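DNA endonuclease I-CeuI (Chlamydomonas eugametos, PDB 2EX5) makes a staggered cut in DNA just downstream of its intron's insertion site, as a magnesium-dependent LAGLIDADG homodimer that recognises a long, degenerate target. Local coordinates at residues V45-L59 and V94-T106. The protein carries 1 engineered substitution. Sequence-based numbering, arbitrary orientation.
Sequences VQVTSESKLFLAGFL and VKVLYLALEVFKT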
loop_
_atom_site.group_PDB
_atom_site.type_symbol
_atom_site.label_atom_id
_atom_site.label_comp_id
_atom_site.label_asym_id
_atom_site.label_seq_id
_atom_site.Cartn_x
_atom_site.Cartn_y
_atom_site.Cartn_z
ATOM N N VAL C 45 18.777 3.325 11.511
ATOM C CA VAL C 45 18.982 2.569 10.254
ATOM C C VAL C 45 20.098 3.064 9.324
ATOM O O VAL C 45 20.329 4.275 9.180
ATOM C CB VAL C 45 17.600 2.276 9.442
ATOM C CG1 VAL C 45 17.821 1.322 8.247
ATOM C CG2 VAL C 45 16.513 1.657 10.360
ATOM N N GLN C 46 20.806 2.077 8.750
ATOM C CA GLN C 46 21.474 2.144 7.447
ATOM C C GLN C 46 20.476 2.363 6.291
ATOM O O GLN C 46 19.518 1.566 6.044
ATOM C CB GLN C 46 22.201 0.823 7.167
ATOM C CG GLN C 46 22.188 -0.124 8.364
ATOM C CD GLN C 46 20.921 -0.971 8.482
ATOM O OE1 GLN C 46 20.661 -1.828 7.632
ATOM N NE2 GLN C 46 20.157 -0.775 9.562
ATOM N N VAL C 47 20.734 3.438 5.570
ATOM C CA VAL C 47 20.140 3.601 4.289
ATOM C C VAL C 47 21.100 2.865 3.348
ATOM O O VAL C 47 22.270 3.307 3.161
ATOM C CB VAL C 47 19.943 5.117 3.948
ATOM C CG1 VAL C 47 19.595 5.311 2.544
ATOM C CG2 VAL C 47 18.869 5.706 4.818
ATOM N N THR C 48 20.628 1.743 2.772
ATOM C CA THR C 48 21.398 1.003 1.757
ATOM C C THR C 48 20.640 1.018 0.483
ATOM O O THR C 48 19.466 1.466 0.452
ATOM C CB THR C 48 21.703 -0.471 2.122
ATOM O OG1 THR C 48 20.504 -1.148 2.453
ATOM C CG2 THR C 48 22.584 -0.561 3.328
ATOM N N SER C 49 21.347 0.596 -0.578
ATOM C CA SER C 49 20.792 0.416 -1.905
ATOM C C SER C 49 19.527 -0.453 -1.790
ATOM O O SER C 49 18.541 -0.241 -2.490
ATOM C CB SER C 49 21.770 -0.410 -2.774
ATOM O OG SER C 49 22.919 0.319 -3.173
ATOM N N GLU C 50 19.658 -1.476 -0.980
ATOM C CA GLU C 50 18.637 -2.464 -0.611
ATOM C C GLU C 50 17.363 -1.856 0.093
ATOM O O GLU C 50 16.219 -2.236 -0.246
ATOM C CB GLU C 50 19.240 -3.351 0.392
ATOM C CG GLU C 50 19.180 -4.780 0.073
ATOM C CD GLU C 50 20.518 -5.276 -0.423
ATOM O OE1 GLU C 50 21.399 -4.425 -0.813
ATOM O OE2 GLU C 50 20.698 -6.512 -0.393
ATOM N N SER C 51 17.591 -0.965 1.062
ATOM C CA SER C 51 16.502 -0.441 1.826
ATOM C C SER C 51 15.728 0.658 1.059
ATOM O O SER C 51 14.562 0.862 1.317
ATOM C CB SER C 51 16.929 -0.077 3.252
ATOM O OG SER C 51 17.751 1.000 3.146
ATOM N N LYS C 52 16.393 1.288 0.086
ATOM C CA LYS C 52 15.853 2.148 -0.913
ATOM C C LYS C 52 14.922 1.502 -1.951
ATOM O O LYS C 52 13.872 2.106 -2.372
ATOM C CB LYS C 52 16.994 2.806 -1.621
ATOM C CG LYS C 52 17.701 3.796 -0.705
ATOM C CD LYS C 52 18.232 4.959 -1.477
ATOM C CE LYS C 52 19.702 5.188 -1.264
ATOM N NZ LYS C 52 20.253 3.913 -1.653
ATOM N N LEU C 53 15.302 0.300 -2.384
ATOM C CA LEU C 53 14.477 -0.456 -3.305
ATOM C C LEU C 53 13.216 -0.896 -2.588
ATOM O O LEU C 53 12.225 -1.008 -3.210
ATOM C CB LEU C 53 15.225 -1.696 -3.895
ATOM C CG LEU C 53 15.969 -1.827 -5.240
ATOM C CD1 LEU C 53 16.038 -0.632 -6.081
ATOM C CD2 LEU C 53 17.431 -2.506 -5.180
ATOM N N PHE C 54 13.326 -1.278 -1.316
ATOM C CA PHE C 54 12.209 -1.667 -0.453
ATOM C C PHE C 54 11.305 -0.399 -0.253
ATOM O O PHE C 54 10.108 -0.483 -0.381
ATOM C CB PHE C 54 12.699 -2.222 0.907
ATOM C CG PHE C 54 11.546 -2.574 1.921
ATOM C CD1 PHE C 54 11.024 -3.862 1.985
ATOM C CD2 PHE C 54 10.990 -1.601 2.740
ATOM C CE1 PHE C 54 9.987 -4.210 2.893
ATOM C CE2 PHE C 54 9.969 -1.917 3.591
ATOM C CZ PHE C 54 9.480 -3.210 3.676
ATOM N N LEU C 55 11.879 0.782 -0.033
ATOM C CA LEU C 55 11.064 1.915 0.127
ATOM C C LEU C 55 10.364 2.223 -1.216
ATOM O O LEU C 55 9.230 2.647 -1.188
ATOM C CB LEU C 55 11.880 3.077 0.599
ATOM C CG LEU C 55 11.316 4.510 0.697
ATOM C CD1 LEU C 55 10.155 4.507 1.787
ATOM C CD2 LEU C 55 12.401 5.533 1.009
ATOM N N ALA C 56 11.024 2.021 -2.372
ATOM C CA ALA C 56 10.409 2.244 -3.682
ATOM C C ALA C 56 9.117 1.456 -3.791
ATOM O O ALA C 56 8.099 2.034 -4.128
ATOM C CB ALA C 56 11.334 1.946 -4.851
ATOM N N GLY C 57 9.107 0.201 -3.411
ATOM C CA GLY C 57 7.905 -0.650 -3.493
ATOM C C GLY C 57 6.868 -0.146 -2.527
ATOM O O GLY C 57 5.647 -0.099 -2.792
ATOM N N PHE C 58 7.321 0.303 -1.376
ATOM C CA PHE C 58 6.364 0.774 -0.369
ATOM C C PHE C 58 5.582 2.029 -0.873
ATOM O O PHE C 58 4.422 2.182 -0.590
ATOM C CB PHE C 58 7.181 1.145 0.840
ATOM C CG PHE C 58 6.382 1.607 1.965
ATOM C CD1 PHE C 58 5.667 0.709 2.709
ATOM C CD2 PHE C 58 6.349 2.943 2.312
ATOM C CE1 PHE C 58 4.972 1.131 3.770
ATOM C CE2 PHE C 58 5.585 3.364 3.352
ATOM C CZ PHE C 58 4.905 2.452 4.053
ATOM N N LEU C 59 6.306 2.946 -1.526
ATOM C CA LEU C 59 5.793 4.184 -1.983
ATOM C C LEU C 59 4.852 4.005 -3.181
ATOM O O LEU C 59 3.881 4.802 -3.331
ATOM C CB LEU C 59 6.956 5.084 -2.427
ATOM C CG LEU C 59 7.981 5.691 -1.450
ATOM C CD1 LEU C 59 8.773 6.770 -2.277
ATOM C CD2 LEU C 59 7.259 6.261 -0.244
ATOM N N VAL C 94 5.334 3.143 11.403
ATOM C CA VAL C 94 6.218 4.284 11.472
ATOM C C VAL C 94 7.671 4.034 11.064
ATOM O O VAL C 94 8.378 4.891 10.453
ATOM C CB VAL C 94 6.101 4.953 12.897
ATOM C CG1 VAL C 94 6.710 4.004 14.093
ATOM C CG2 VAL C 94 6.691 6.381 12.921
ATOM N N LYS C 95 8.121 2.827 11.284
ATOM C CA LYS C 95 9.485 2.447 10.985
ATOM C C LYS C 95 9.869 2.659 9.539
ATOM O O LYS C 95 10.891 3.262 9.242
ATOM C CB LYS C 95 9.674 1.001 11.425
ATOM C CG LYS C 95 10.919 0.314 10.849
ATOM C CD LYS C 95 11.109 -1.027 11.520
ATOM C CE LYS C 95 12.179 -1.841 10.765
ATOM N NZ LYS C 95 12.887 -0.825 10.076
ATOM N N VAL C 96 9.033 2.198 8.609
ATOM C CA VAL C 96 9.182 2.577 7.165
ATOM C C VAL C 96 8.987 4.077 6.844
ATOM O O VAL C 96 9.626 4.612 5.953
ATOM C CB VAL C 96 8.262 1.638 6.308
ATOM C CG1 VAL C 96 8.591 1.677 4.817
ATOM C CG2 VAL C 96 8.431 0.154 6.806
ATOM N N LEU C 97 8.078 4.766 7.541
ATOM C CA LEU C 97 7.965 6.267 7.469
ATOM C C LEU C 97 9.315 6.974 7.884
ATOM O O LEU C 97 9.801 7.937 7.263
ATOM C CB LEU C 97 6.831 6.648 8.453
ATOM C CG LEU C 97 5.537 7.127 7.800
ATOM C CD1 LEU C 97 5.223 6.322 6.546
ATOM C CD2 LEU C 97 4.377 7.288 8.754
ATOM N N TYR C 98 9.917 6.422 8.948
ATOM C CA TYR C 98 11.250 6.857 9.434
ATOM C C TYR C 98 12.331 6.594 8.368
ATOM O O TYR C 98 13.108 7.475 7.989
ATOM C CB TYR C 98 11.563 6.183 10.791
ATOM C CG TYR C 98 12.868 6.653 11.341
ATOM C CD1 TYR C 98 12.932 7.803 12.095
ATOM C CD2 TYR C 98 14.060 5.976 11.065
ATOM C CE1 TYR C 98 14.158 8.314 12.551
ATOM C CE2 TYR C 98 15.277 6.458 11.545
ATOM C CZ TYR C 98 15.293 7.616 12.299
ATOM O OH TYR C 98 16.457 8.140 12.732
ATOM N N LEU C 99 12.283 5.426 7.783
ATOM C CA LEU C 99 13.143 5.164 6.613
ATOM C C LEU C 99 12.977 6.226 5.523
ATOM O O LEU C 99 13.986 6.809 5.099
ATOM C CB LEU C 99 12.882 3.774 6.052
ATOM C CG LEU C 99 13.844 2.822 5.369
ATOM C CD1 LEU C 99 13.099 2.129 4.205
ATOM C CD2 LEU C 99 15.292 3.426 4.970
ATOM N N ALA C 100 11.732 6.525 5.044
ATOM C CA ALA C 100 11.588 7.648 4.064
ATOM C C ALA C 100 12.257 8.971 4.477
ATOM O O ALA C 100 12.970 9.610 3.688
ATOM C CB ALA C 100 10.105 7.910 3.770
ATOM N N LEU C 101 11.975 9.412 5.708
ATOM C CA LEU C 101 12.581 10.641 6.320
ATOM C C LEU C 101 14.100 10.591 6.209
ATOM O O LEU C 101 14.799 11.498 5.700
ATOM C CB LEU C 101 12.151 10.632 7.780
ATOM C CG LEU C 101 11.545 11.831 8.514
ATOM C CD1 LEU C 101 10.511 12.662 7.667
ATOM C CD2 LEU C 101 10.985 11.419 9.858
ATOM N N GLU C 102 14.604 9.423 6.619
ATOM C CA GLU C 102 16.038 9.145 6.579
ATOM C C GLU C 102 16.558 9.199 5.134
ATOM O O GLU C 102 17.550 9.868 4.902
ATOM C CB GLU C 102 16.346 7.866 7.372
ATOM C CG GLU C 102 17.783 7.641 7.577
ATOM C CD GLU C 102 18.328 8.178 8.866
ATOM O OE1 GLU C 102 19.101 9.143 8.809
ATOM O OE2 GLU C 102 18.001 7.667 9.911
ATOM N N VAL C 103 15.856 8.601 4.149
ATOM C CA VAL C 103 16.298 8.766 2.758
ATOM C C VAL C 103 16.057 10.102 2.095
ATOM O O VAL C 103 16.895 10.528 1.268
ATOM C CB VAL C 103 15.969 7.556 1.737
ATOM C CG1 VAL C 103 15.011 6.623 2.245
ATOM C CG2 VAL C 103 15.707 8.023 0.326
ATOM N N PHE C 104 14.930 10.785 2.380
ATOM C CA PHE C 104 14.857 12.096 1.764
ATOM C C PHE C 104 15.648 13.157 2.504
ATOM O O PHE C 104 15.839 14.200 1.952
ATOM C CB PHE C 104 13.385 12.584 1.493
ATOM C CG PHE C 104 12.538 11.606 0.720
ATOM C CD1 PHE C 104 11.510 10.921 1.360
ATOM C CD2 PHE C 104 12.763 11.348 -0.629
ATOM C CE1 PHE C 104 10.689 10.022 0.653
ATOM C CE2 PHE C 104 11.913 10.422 -1.364
ATOM C CZ PHE C 104 10.858 9.808 -0.681
ATOM N N LYS C 105 16.020 12.950 3.761
ATOM C CA LYS C 105 16.668 14.056 4.552
ATOM C C LYS C 105 15.809 15.297 4.862
ATOM O O LYS C 105 16.354 16.351 5.201
ATOM C CB LYS C 105 18.042 14.462 3.957
ATOM C CG LYS C 105 19.162 13.420 4.157
ATOM C CD LYS C 105 18.943 12.662 5.461
ATOM C CE LYS C 105 20.119 11.620 5.819
ATOM N NZ LYS C 105 19.786 10.809 7.111
ATOM N N THR C 106 14.465 15.168 4.754
ATOM C CA THR C 106 13.512 16.276 4.907
ATOM C C THR C 106 12.105 15.577 4.999
ATOM O O THR C 106 12.009 14.358 4.805
ATOM C CB THR C 106 13.630 17.344 3.793
ATOM O OG1 THR C 106 13.022 18.584 4.228
ATOM C CG2 THR C 106 12.999 16.857 2.435
#
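Val96 sets its CG1 methyl squarely over one face of the Phe58 ring, 3.5 Å from the centroid and 6° off the ring normal, a CH-pi contact. The same methyl meets the edge of Phe54 at CE2, serving the face of one ring and the edge of the other. Leu97 CD1 lies at the edge of Phe58, and Leu59 CD1 approaches the edge of Phe104 at CZ (4.0 Å). With CG anti to the backbone N (chi1 -178°), Phe58 projects from helix 49-62 toward helix 94-104. Replacing it by an alanine would probably leave Val96 CG1 without its aromatic floor and open a gap beside Val87 of strand 79-90. Leu55 is a knob in a hole formed by Val96, Leu99, Ala100 and Val103; the small Ala100 lets Leu55 CD1 come within 3.9 Å of its CB. Helix 49-62, the LAGLIDADG helix of the fold, packs against its counterpart in the second subunit (Phe54 on Glu60 of that subunit), and its C-terminal end carries Gly61 and Glu62, which bind magnesium. The Phe54 ring also meets Phe144 of the second subunit. Helix 94-104 crosses the 49-59 part of the LAGLIDADG helix at -116°, lying against the DNA-binding sheet. Nearer the latter's start, Leu99 CD1 rests on Ser51 O at 3.5 Å; Ser51 and Thr48 form a capping box, Ser51 N donating to Thr48 OG1 and Thr48 N to Ser51 OG (3.0 Å). Ahead of that cap, Val47 CG2 packs on the aliphatic CG of Glu102 at 3.5 Å. Glu102 bends at chi2, and its OE1 makes a salt bridge with Lys105 NZ.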